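Local coordinates for uncharacterized GST-like proteinprotein (Pseudomonas syringae pv. tomato, PDB 3IC8), which is of unknown function but has the thioredoxin-like and helical domains of the glutathione S-transferase superfamily and may bind glutathione, at residues L104-L109 with A186-F191. Residues are numbered along the deposited sequence; the frame is centred on the assembly and turned at random.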
ATOM      1  N   LEU A 104      23.289 -18.164   1.531  1.00 23.85           N
ATOM      2  CA  LEU A 104      23.474 -19.541   1.246  1.00 24.70           C
ATOM      3  C   LEU A 104      22.309 -20.387   1.665  1.00 24.62           C
ATOM      4  O   LEU A 104      21.889 -21.228   0.942  1.00 25.47           O
ATOM      5  CB  LEU A 104      24.726 -20.024   1.926  1.00 24.96           C
ATOM      6  CG  LEU A 104      25.082 -21.472   1.729  1.00 26.36           C
ATOM      7  CD1 LEU A 104      24.987 -21.824   0.289  1.00 28.32           C
ATOM      8  CD2 LEU A 104      26.448 -21.653   2.173  1.00 25.62           C
ATOM      9  N   HIS A 105      21.772 -20.143   2.832  1.00 24.09           N
ATOM     10  CA  HIS A 105      20.596 -20.838   3.265  1.00 23.85           C
ATOM     11  C   HIS A 105      19.419 -20.546   2.377  1.00 23.74           C
ATOM     12  O   HIS A 105      18.690 -21.416   2.029  1.00 24.03           O
ATOM     13  CB  HIS A 105      20.241 -20.407   4.667  1.00 23.18           C
ATOM     14  CG  HIS A 105      21.192 -20.886   5.697  1.00 23.41           C
ATOM     15  ND1 HIS A 105      20.880 -21.870   6.594  1.00 24.93           N
ATOM     16  CD2 HIS A 105      22.461 -20.534   5.957  1.00 22.38           C
ATOM     17  CE1 HIS A 105      21.915 -22.107   7.362  1.00 23.05           C
ATOM     18  NE2 HIS A 105      22.887 -21.308   6.995  1.00 24.20           N
ATOM     19  N   ALA A 106      19.221 -19.302   2.021  1.00 23.42           N
ATOM     20  CA  ALA A 106      18.062 -18.950   1.240  1.00 23.79           C
ATOM     21  C   ALA A 106      18.024 -19.611  -0.124  1.00 23.54           C
ATOM     22  O   ALA A 106      17.014 -20.062  -0.544  1.00 23.14           O
ATOM     23  CB  ALA A 106      17.950 -17.471   1.123  1.00 23.30           C
ATOM     24  N   VAL A 107      19.145 -19.640  -0.804  1.00 23.85           N
ATOM     25  CA  VAL A 107      19.275 -20.329  -2.072  1.00 23.60           C
ATOM     26  C   VAL A 107      19.176 -21.844  -2.053  1.00 23.07           C
ATOM     27  O   VAL A 107      18.748 -22.424  -3.003  1.00 22.71           O
ATOM     28  CB  VAL A 107      20.419 -19.805  -2.921  1.00 23.89           C
ATOM     29  CG1 VAL A 107      20.239 -18.374  -3.142  1.00 22.48           C
ATOM     30  CG2 VAL A 107      21.704 -20.051  -2.291  1.00 24.68           C
ATOM     31  N   SER A 108      19.636 -22.464  -0.990  1.00 22.13           N
ATOM     32  CA  SER A 108      19.483 -23.886  -0.832  1.00 22.01           C
ATOM     33  C   SER A 108      18.041 -24.273  -0.716  1.00 21.92           C
ATOM     34  O   SER A 108      17.632 -25.267  -1.241  1.00 21.53           O
ATOM     35  CB  SER A 108      20.208 -24.396   0.406  1.00 22.59           C
ATOM     36  OG  SER A 108      21.582 -24.234   0.312  1.00 22.56           O
ATOM     37  N   LEU A 109      17.294 -23.498   0.028  1.00 21.48           N
ATOM     38  CA  LEU A 109      15.918 -23.772   0.231  1.00 21.63           C
ATOM     39  C   LEU A 109      15.093 -23.681  -1.008  1.00 21.96           C
ATOM     40  O   LEU A 109      14.255 -24.494  -1.232  1.00 22.86           O
ATOM     41  CB  LEU A 109      15.365 -22.781   1.221  1.00 21.69           C
ATOM     42  CG  LEU A 109      15.636 -22.999   2.685  1.00 21.96           C
ATOM     43  CD1 LEU A 109      15.068 -21.899   3.482  1.00 21.88           C
ATOM     44  CD2 LEU A 109      15.068 -24.268   3.104  1.00 21.35           C
ATOM     45  N   ALA A 186      17.524  -8.359   2.873  1.00 23.04           N
ATOM     46  CA  ALA A 186      16.360  -8.393   2.025  1.00 22.95           C
ATOM     47  C   ALA A 186      16.573  -9.204   0.772  1.00 23.13           C
ATOM     48  O   ALA A 186      15.702  -9.858   0.333  1.00 23.40           O
ATOM     49  CB  ALA A 186      15.918  -7.031   1.693  1.00 22.53           C
ATOM     50  N   HIS A 187      17.761  -9.167   0.224  1.00 23.21           N
ATOM     51  CA  HIS A 187      18.032  -9.885  -0.982  1.00 23.59           C
ATOM     52  C   HIS A 187      17.826 -11.355  -0.775  1.00 24.30           C
ATOM     53  O   HIS A 187      17.272 -11.996  -1.617  1.00 24.26           O
ATOM     54  CB  HIS A 187      19.464  -9.640  -1.413  1.00 24.06           C
ATOM     55  CG  HIS A 187      19.813 -10.209  -2.740  1.00 23.03           C
ATOM     56  ND1 HIS A 187      18.913 -10.309  -3.765  1.00 24.78           N
ATOM     57  CD2 HIS A 187      20.977 -10.686  -3.218  1.00 22.96           C
ATOM     58  CE1 HIS A 187      19.506 -10.824  -4.817  1.00 23.72           C
ATOM     59  NE2 HIS A 187      20.759 -11.063  -4.511  1.00 23.04           N
ATOM     60  N   THR A 188      18.253 -11.897   0.352  1.00 23.98           N
ATOM     61  CA  THR A 188      18.085 -13.318   0.594  1.00 23.38           C
ATOM     62  C   THR A 188      16.633 -13.735   0.643  1.00 23.83           C
ATOM     63  O   THR A 188      16.263 -14.729   0.120  1.00 24.43           O
ATOM     64  CB  THR A 188      18.867 -13.843   1.864  1.00 23.24           C
ATOM     65  OG1 THR A 188      18.119 -13.647   3.056  1.00 21.66           O
ATOM     66  CG2 THR A 188      20.159 -13.193   2.011  1.00 20.77           C
ATOM     67  N   LEU A 189      15.815 -12.933   1.285  1.00 23.96           N
ATOM     68  CA  LEU A 189      14.400 -13.181   1.420  1.00 24.73           C
ATOM     69  C   LEU A 189      13.637 -13.115   0.118  1.00 25.06           C
ATOM     70  O   LEU A 189      12.619 -13.706  -0.035  1.00 24.65           O
ATOM     71  CB  LEU A 189      13.809 -12.232   2.419  1.00 24.66           C
ATOM     72  CG  LEU A 189      14.500 -12.328   3.746  1.00 24.67           C
ATOM     73  CD1 LEU A 189      13.732 -11.603   4.734  1.00 24.63           C
ATOM     74  CD2 LEU A 189      14.661 -13.730   4.162  1.00 24.89           C
ATOM     75  N   TRP A 190      14.157 -12.344  -0.803  1.00 24.94           N
ATOM     76  CA  TRP A 190      13.569 -12.133  -2.086  1.00 25.43           C
ATOM     77  C   TRP A 190      13.517 -13.450  -2.842  1.00 25.68           C
ATOM     78  O   TRP A 190      12.589 -13.716  -3.553  1.00 25.80           O
ATOM     79  CB  TRP A 190      14.359 -11.059  -2.809  1.00 25.15           C
ATOM     80  CG  TRP A 190      14.057 -10.872  -4.205  1.00 24.85           C
ATOM     81  CD1 TRP A 190      14.863 -11.107  -5.226  1.00 23.92           C
ATOM     82  CD2 TRP A 190      12.858 -10.365  -4.745  1.00 25.80           C
ATOM     83  NE1 TRP A 190      14.260 -10.803  -6.387  1.00 25.31           N
ATOM     84  CE2 TRP A 190      13.013 -10.339  -6.115  1.00 23.98           C
ATOM     85  CE3 TRP A 190      11.657  -9.943  -4.196  1.00 26.60           C
ATOM     86  CZ2 TRP A 190      12.026  -9.923  -6.951  1.00 25.40           C
ATOM     87  CZ3 TRP A 190      10.684  -9.521  -5.024  1.00 27.00           C
ATOM     88  CH2 TRP A 190      10.866  -9.513  -6.388  1.00 26.26           C
ATOM     89  N   PHE A 191      14.524 -14.281  -2.657  1.00 25.82           N
ATOM     90  CA  PHE A 191      14.529 -15.591  -3.259  1.00 26.05           C
ATOM     91  C   PHE A 191      13.381 -16.442  -2.743  1.00 25.30           C
ATOM     92  O   PHE A 191      12.735 -17.101  -3.497  1.00 25.29           O
ATOM     93  CB  PHE A 191      15.862 -16.304  -3.013  1.00 26.24           C
ATOM     94  CG  PHE A 191      16.983 -15.814  -3.857  1.00 27.32           C
ATOM     95  CD1 PHE A 191      17.247 -16.374  -5.069  1.00 29.02           C
ATOM     96  CD2 PHE A 191      17.783 -14.802  -3.436  1.00 28.14           C
ATOM     97  CE1 PHE A 191      18.274 -15.924  -5.828  1.00 28.11           C
ATOM     98  CE2 PHE A 191      18.787 -14.346  -4.197  1.00 28.53           C
ATOM     99  CZ  PHE A 191      19.037 -14.905  -5.391  1.00 29.61           C
TER
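Thr188 meets Ala106 where the helices 88-110 and 180-193 come together, with Ala106 CA and Thr188 CA 5.7 Å apart. The methyl of Ala106 points at the second helix and makes two contacts there: its CB lies 3.8 Å from Thr188 CB and 3.4 Å from Thr188 O. Chi1 of 84° tucks Thr188 OG1 back over its own helix, within hydrogen-bonding reach of Val185 O. One turn on, Phe191 carries the other half of the contact. Val107 CG1 stands over the middle of the Phe191 ring, 4.0 Å from its centroid and 7° off the normal, a CH-pi contact, while Thr188 O lies in plane at the ring's edge. The Val107 and Phe191 side chains lie side by side and point the same way. Phe14 packs edge-to-face on Phe191, and Met116 of a second subunit rests on Val107, placing this point near a subunit interface. No hydrogen bond crosses between 104-109 and 186-191, and the touching residues are all buried. Cohesion between these segments of the GST-type helical domain is therefore van der Waals and CH-pi in character, and the small Ala106 side chain is consistent with the close backbone approach.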